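Local coordinates for protein beta-glucuronidase (uncultured Clostridium sp., PDB 6U7J) that hydrolyses beta-D-glucuronides as a gut microbial glycoside hydrolase of family 2, a reaction through which such enzymes reactivate estrogens, at residues D15-Q20 against D268-Q273; K570-R575 against K580-A585. All coordinates share one frame; numbering follows the deposited sequence.

Contact 1 (D15-Q20 against D268-Q273)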
loop_
_atom_site.group_PDB
_atom_site.type_symbol
_atom_site.label_atom_id
_atom_site.label_comp_id
_atom_site.label_asym_id
_atom_site.label_seq_id
_atom_site.Cartn_x
_atom_site.Cartn_y
_atom_site.Cartn_z
ATOM N N ASP B 15 43.901 -9.275 11.938
ATOM C CA ASP B 15 44.672 -8.428 12.846
ATOM C C ASP B 15 45.201 -9.272 13.995
ATOM O O ASP B 15 44.429 -9.980 14.649
ATOM C CB ASP B 15 43.825 -7.299 13.437
ATOM C CG ASP B 15 43.549 -6.187 12.448
ATOM O OD1 ASP B 15 42.352 -5.925 12.190
ATOM O OD2 ASP B 15 44.515 -5.578 11.932
ATOM N N ASN B 16 46.507 -9.168 14.266
ATOM C CA ASN B 16 47.082 -9.774 15.467
ATOM C C ASN B 16 48.345 -9.008 15.865
ATOM O O ASN B 16 48.474 -7.825 15.554
ATOM C CB ASN B 16 47.363 -11.274 15.246
ATOM C CG ASN B 16 48.198 -11.547 14.003
ATOM O OD1 ASN B 16 49.186 -10.862 13.737
ATOM N ND2 ASN B 16 47.812 -12.564 13.244
ATOM N N GLU B 17 49.285 -9.662 16.556
ATOM C CA GLU B 17 50.523 -8.974 16.930
ATOM C C GLU B 17 51.436 -8.727 15.735
ATOM O O GLU B 17 52.340 -7.887 15.827
ATOM C CB GLU B 17 51.274 -9.785 17.990
ATOM C CG GLU B 17 52.116 -10.903 17.408
ATOM C CD GLU B 17 51.315 -12.152 17.107
ATOM O OE1 GLU B 17 50.053 -12.093 17.146
ATOM O OE2 GLU B 17 51.957 -13.203 16.837
ATOM N N ALA B 18 51.210 -9.429 14.623
ATOM C CA ALA B 18 52.091 -9.447 13.460
ATOM C C ALA B 18 51.506 -8.777 12.229
ATOM O O ALA B 18 52.247 -8.150 11.475
ATOM C CB ALA B 18 52.452 -10.890 13.093
ATOM N N ARG B 19 50.205 -8.920 11.990
ATOM C CA ARG B 19 49.552 -8.376 10.807
ATOM C C ARG B 19 48.525 -7.332 11.224
ATOM O O ARG B 19 47.954 -7.400 12.323
ATOM C CB ARG B 19 48.863 -9.474 9.988
ATOM C CG ARG B 19 49.741 -10.639 9.559
ATOM C CD ARG B 19 48.927 -11.700 8.833
ATOM N NE ARG B 19 49.747 -12.761 8.241
ATOM C CZ ARG B 19 49.430 -13.400 7.117
ATOM N NH1 ARG B 19 48.319 -13.082 6.454
ATOM N NH2 ARG B 19 50.216 -14.358 6.652
ATOM N N GLN B 20 48.298 -6.360 10.345
ATOM C CA GLN B 20 47.326 -5.320 10.637
ATOM C C GLN B 20 46.552 -4.957 9.370
ATOM O O GLN B 20 47.045 -5.157 8.255
ATOM C CB GLN B 20 47.975 -4.070 11.240
ATOM C CG GLN B 20 46.974 -3.197 11.973
ATOM C CD GLN B 20 47.598 -1.988 12.640
ATOM O OE1 GLN B 20 48.645 -1.468 12.209
ATOM N NE2 GLN B 20 46.953 -1.526 13.709
ATOM N N ASP B 268 46.166 -22.464 14.525
ATOM C CA ASP B 268 46.925 -21.328 15.032
ATOM C C ASP B 268 48.392 -21.533 14.678
ATOM O O ASP B 268 49.030 -22.470 15.182
ATOM C CB ASP B 268 46.725 -21.200 16.541
ATOM C CG ASP B 268 47.230 -19.879 17.114
ATOM O OD1 ASP B 268 47.260 -18.842 16.403
ATOM O OD2 ASP B 268 47.581 -19.886 18.317
ATOM N N ILE B 269 48.923 -20.660 13.823
ATOM C CA ILE B 269 50.180 -20.889 13.121
ATOM C C ILE B 269 51.153 -19.760 13.432
ATOM O O ILE B 269 50.805 -18.577 13.308
ATOM C CB ILE B 269 49.955 -20.991 11.602
ATOM C CG1 ILE B 269 48.861 -22.014 11.293
ATOM C CG2 ILE B 269 51.252 -21.314 10.880
ATOM C CD1 ILE B 269 48.416 -22.023 9.835
ATOM N N TYR B 270 52.382 -20.129 13.801
ATOM C CA TYR B 270 53.470 -19.184 14.014
ATOM C C TYR B 270 54.618 -19.517 13.067
ATOM O O TYR B 270 55.096 -20.655 13.034
ATOM C CB TYR B 270 53.947 -19.214 15.466
ATOM C CG TYR B 270 52.928 -18.686 16.459
ATOM C CD1 TYR B 270 51.917 -19.505 16.952
ATOM C CD2 TYR B 270 52.988 -17.372 16.907
ATOM C CE1 TYR B 270 50.981 -19.019 17.860
ATOM C CE2 TYR B 270 52.074 -16.886 17.808
ATOM C CZ TYR B 270 51.075 -17.710 18.284
ATOM O OH TYR B 270 50.166 -17.206 19.188
ATOM N N PHE B 271 55.060 -18.521 12.303
ATOM C CA PHE B 271 56.072 -18.718 11.265
ATOM C C PHE B 271 56.980 -17.491 11.286
ATOM O O PHE B 271 56.620 -16.435 10.754
ATOM C CB PHE B 271 55.428 -18.934 9.896
ATOM C CG PHE B 271 56.412 -19.057 8.758
ATOM C CD1 PHE B 271 57.165 -20.213 8.590
ATOM C CD2 PHE B 271 56.574 -18.018 7.848
ATOM C CE1 PHE B 271 58.066 -20.335 7.530
ATOM C CE2 PHE B 271 57.472 -18.126 6.788
ATOM C CZ PHE B 271 58.227 -19.287 6.633
ATOM N N GLY B 272 58.139 -17.633 11.919
ATOM C CA GLY B 272 59.081 -16.531 12.010
ATOM C C GLY B 272 58.512 -15.376 12.810
ATOM O O GLY B 272 58.202 -15.500 13.996
ATOM N N GLN B 273 58.378 -14.227 12.165
ATOM C CA GLN B 273 57.666 -13.111 12.766
ATOM C C GLN B 273 56.167 -13.155 12.487
ATOM O O GLN B 273 55.416 -12.423 13.138
ATOM C CB GLN B 273 58.250 -11.787 12.267
ATOM C CG GLN B 273 59.682 -11.511 12.751
ATOM C CD GLN B 273 59.750 -11.334 14.260
ATOM O OE1 GLN B 273 59.296 -10.321 14.804
ATOM N NE2 GLN B 273 60.300 -12.333 14.949
#
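A18 meets Q273 at the tight spot of this small contact: the methyl CB of A18 lies 3.3 Å from the backbone O of Q273, with no hydrogen bond anywhere between the two segments. That carbonyl is not left to the methyl alone, because R87 of a second subunit donates NH2 to it and also packs on E17 and A18. The turn carrying A18 is held from within. N16 OD1 accepts from two successive amides, A18 N at 2.6 Å and R19 N at 2.8 Å, which makes an Asx turn widened into an Asx motif. The A18 amide lies closer to the plane of the N16 side-chain carbonyl, the R19 amide tilted from it by 33°. N16 N closes the loop on R19 O (3.0 Å), and N16 ND2 reaches H275 O, so one side chain both shapes the turn and ties it to strand 274-280; R19 NH2 adds a salt bridge to D274 OD2.

The looser side is at E17 and Y270. E17 OE2 stands 3.8 Å from Y270 CE2, oblique to the ring, with the carboxylate and ring planes 36° apart; this is a touch without a polar bond. With its chain bent at chi2 (-82°), E17 carries its carboxylate toward the hairpin, where its other oxygen, OE1, bonds H275 ND1, and the H275 ring stacks with Y270. Q273 is exposed and meets the 15-20 loop through its backbone O. The arrangement is an interdomain seam of the family 2 glycoside hydrolase fold: an Asx-motif loop leading into strand 20-32 of the sugar-binding domain rests against the 265-271/274-280 hairpin of the immunoglobulin-like beta-sandwich domain.

Contact 2 (K570-R575 against K580-A585)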
loop_
_atom_site.group_PDB
_atom_site.type_symbol
_atom_site.label_atom_id
_atom_site.label_comp_id
_atom_site.label_asym_id
_atom_site.label_seq_id
_atom_site.Cartn_x
_atom_site.Cartn_y
_atom_site.Cartn_z
ATOM N N LYS B 570 8.650 -12.039 -5.383
ATOM C CA LYS B 570 8.480 -13.391 -4.844
ATOM C C LYS B 570 9.041 -13.544 -3.439
ATOM O O LYS B 570 8.966 -14.646 -2.880
ATOM C CB LYS B 570 9.130 -14.443 -5.755
ATOM C CG LYS B 570 8.606 -14.469 -7.186
ATOM C CD LYS B 570 8.915 -15.804 -7.852
ATOM C CE LYS B 570 8.291 -15.879 -9.233
ATOM N NZ LYS B 570 8.780 -14.756 -10.063
ATOM N N GLY B 571 9.607 -12.488 -2.859
ATOM C CA GLY B 571 10.076 -12.544 -1.486
ATOM C C GLY B 571 9.037 -13.061 -0.500
ATOM O O GLY B 571 7.845 -12.728 -0.596
ATOM N N ILE B 572 9.479 -13.921 0.421
ATOM C CA ILE B 572 8.683 -14.274 1.590
ATOM C C ILE B 572 8.706 -13.115 2.574
ATOM O O ILE B 572 7.746 -12.901 3.325
ATOM C CB ILE B 572 9.212 -15.586 2.216
ATOM C CG1 ILE B 572 8.757 -16.803 1.404
ATOM C CG2 ILE B 572 8.737 -15.779 3.628
ATOM C CD1 ILE B 572 7.300 -16.724 0.915
ATOM N N PHE B 573 9.790 -12.341 2.570
ATOM C CA PHE B 573 9.904 -11.095 3.308
ATOM C C PHE B 573 9.959 -9.912 2.336
ATOM O O PHE B 573 10.309 -10.055 1.157
ATOM C CB PHE B 573 11.158 -11.112 4.192
ATOM C CG PHE B 573 11.155 -12.194 5.237
ATOM C CD1 PHE B 573 10.542 -11.989 6.467
ATOM C CD2 PHE B 573 11.779 -13.416 4.993
ATOM C CE1 PHE B 573 10.535 -12.992 7.440
ATOM C CE2 PHE B 573 11.794 -14.423 5.960
ATOM C CZ PHE B 573 11.160 -14.213 7.184
ATOM N N THR B 574 9.596 -8.732 2.829
ATOM C CA THR B 574 9.735 -7.548 1.985
ATOM C C THR B 574 11.213 -7.198 1.836
ATOM O O THR B 574 12.086 -7.782 2.497
ATOM C CB THR B 574 8.975 -6.369 2.578
ATOM O OG1 THR B 574 9.614 -5.976 3.803
ATOM C CG2 THR B 574 7.491 -6.752 2.857
ATOM N N ARG B 575 11.499 -6.221 0.962
ATOM C CA ARG B 575 12.884 -5.779 0.819
ATOM C C ARG B 575 13.393 -5.221 2.135
ATOM O O ARG B 575 14.597 -5.278 2.417
ATOM C CB ARG B 575 13.024 -4.732 -0.295
ATOM C CG ARG B 575 14.470 -4.533 -0.805
ATOM C CD ARG B 575 14.471 -3.806 -2.139
ATOM N NE ARG B 575 15.744 -3.871 -2.869
ATOM C CZ ARG B 575 16.251 -2.873 -3.578
ATOM N NH1 ARG B 575 15.616 -1.705 -3.634
ATOM N NH2 ARG B 575 17.393 -3.041 -4.230
ATOM N N LYS B 580 5.528 -11.296 4.869
ATOM C CA LYS B 580 4.166 -11.390 4.365
ATOM C C LYS B 580 3.481 -12.583 5.040
ATOM O O LYS B 580 4.114 -13.332 5.792
ATOM C CB LYS B 580 4.181 -11.508 2.840
ATOM C CG LYS B 580 5.258 -10.612 2.164
ATOM C CD LYS B 580 5.250 -10.694 0.625
ATOM C CE LYS B 580 6.438 -9.933 0.031
ATOM N NZ LYS B 580 6.596 -10.121 -1.441
ATOM N N THR B 581 2.187 -12.803 4.750
ATOM C CA THR B 581 1.429 -13.825 5.488
ATOM C C THR B 581 2.042 -15.217 5.349
ATOM O O THR B 581 2.115 -15.964 6.327
ATOM C CB THR B 581 -0.035 -13.878 5.034
ATOM O OG1 THR B 581 -0.098 -14.193 3.637
ATOM C CG2 THR B 581 -0.725 -12.574 5.273
ATOM N N ALA B 582 2.479 -15.591 4.144
ATOM C CA ALA B 582 2.985 -16.943 3.943
ATOM C C ALA B 582 4.162 -17.266 4.866
ATOM O O ALA B 582 4.352 -18.430 5.237
ATOM C CB ALA B 582 3.390 -17.142 2.488
ATOM N N ALA B 583 4.940 -16.257 5.271
ATOM C CA ALA B 583 6.071 -16.520 6.157
ATOM C C ALA B 583 5.635 -17.275 7.404
ATOM O O ALA B 583 6.358 -18.151 7.894
ATOM C CB ALA B 583 6.765 -15.216 6.548
ATOM N N PHE B 584 4.454 -16.949 7.930
ATOM C CA PHE B 584 4.010 -17.536 9.186
ATOM C C PHE B 584 3.603 -18.990 8.994
ATOM O O PHE B 584 3.849 -19.828 9.869
ATOM C CB PHE B 584 2.861 -16.705 9.773
ATOM C CG PHE B 584 3.310 -15.372 10.286
ATOM C CD1 PHE B 584 3.828 -15.249 11.572
ATOM C CD2 PHE B 584 3.276 -14.251 9.468
ATOM C CE1 PHE B 584 4.285 -14.022 12.040
ATOM C CE2 PHE B 584 3.737 -13.027 9.925
ATOM C CZ PHE B 584 4.246 -12.913 11.212
ATOM N N ALA B 585 3.000 -19.308 7.849
ATOM C CA ALA B 585 2.678 -20.699 7.552
ATOM C C ALA B 585 3.940 -21.504 7.295
ATOM O O ALA B 585 4.068 -22.632 7.782
ATOM C CB ALA B 585 1.735 -20.784 6.351
#
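The segment leading into the last helix of the TIM-barrel domain, 581-592, is joined to the loop 570-575 that follows barrel strand 545-551, and K580, in that lead-in, makes both polar links. Its backbone N donates to I572 O at 3.1 Å, nearly straight at 172° and in the plane of that carbonyl. Its side chain then runs back along the loop: with CG anti to the carbonyl carbon (chi1 -39°) and the chain extended beyond it, CG passes 3.6 Å from I572 O and NZ arrives at G571 O, 3.0 Å away. This ammonium comes in at a C=O...N angle of 131°, tilted out of the carbonyl plane. NZ has further partners in T511 O and the carboxylate of D555, while G571 O also accepts from Q528 NE2 of helix 525-540.

Alongside these bonds lies an apolar patch. The CG2 branch of I572 sits against A583 CB at 3.6 Å, and its other branch ends with CD1 4.2 Å from A582 CB. The F573 ring adds a more distant, oblique touch, CE1 to A583 CB at 4.5 Å, and otherwise packs on helix 319-332. Small alanines on the facing side of the helix let the CG2 branch of I572 come close to the helix backbone, 3.7 Å from A583 CA. Buried K580 thus has its charge met by a carboxylate and two backbone carbonyls, which would probably favour the protonated amine and hold this end of the segment against the loop 570-575.

Contacts 1 and 2 lie on opposite sides of the chain's centre, their centres 46 Å apart, and share no helix or strand. Contact 1 is partly buried and joins two beta domains beside a neighbouring subunit; it buries little surface and has no direct hydrogen bond, with the polar bonds going to residues around it. Contact 2 is buried, local in sequence and confined to the barrel domain, where a main-chain bond, a lysine ammonium and apolar side chains work together. Both border another subunit: the second subunit meets contact 1 with polar bonds as well as packing, whereas the third approaches contact 2 by packing.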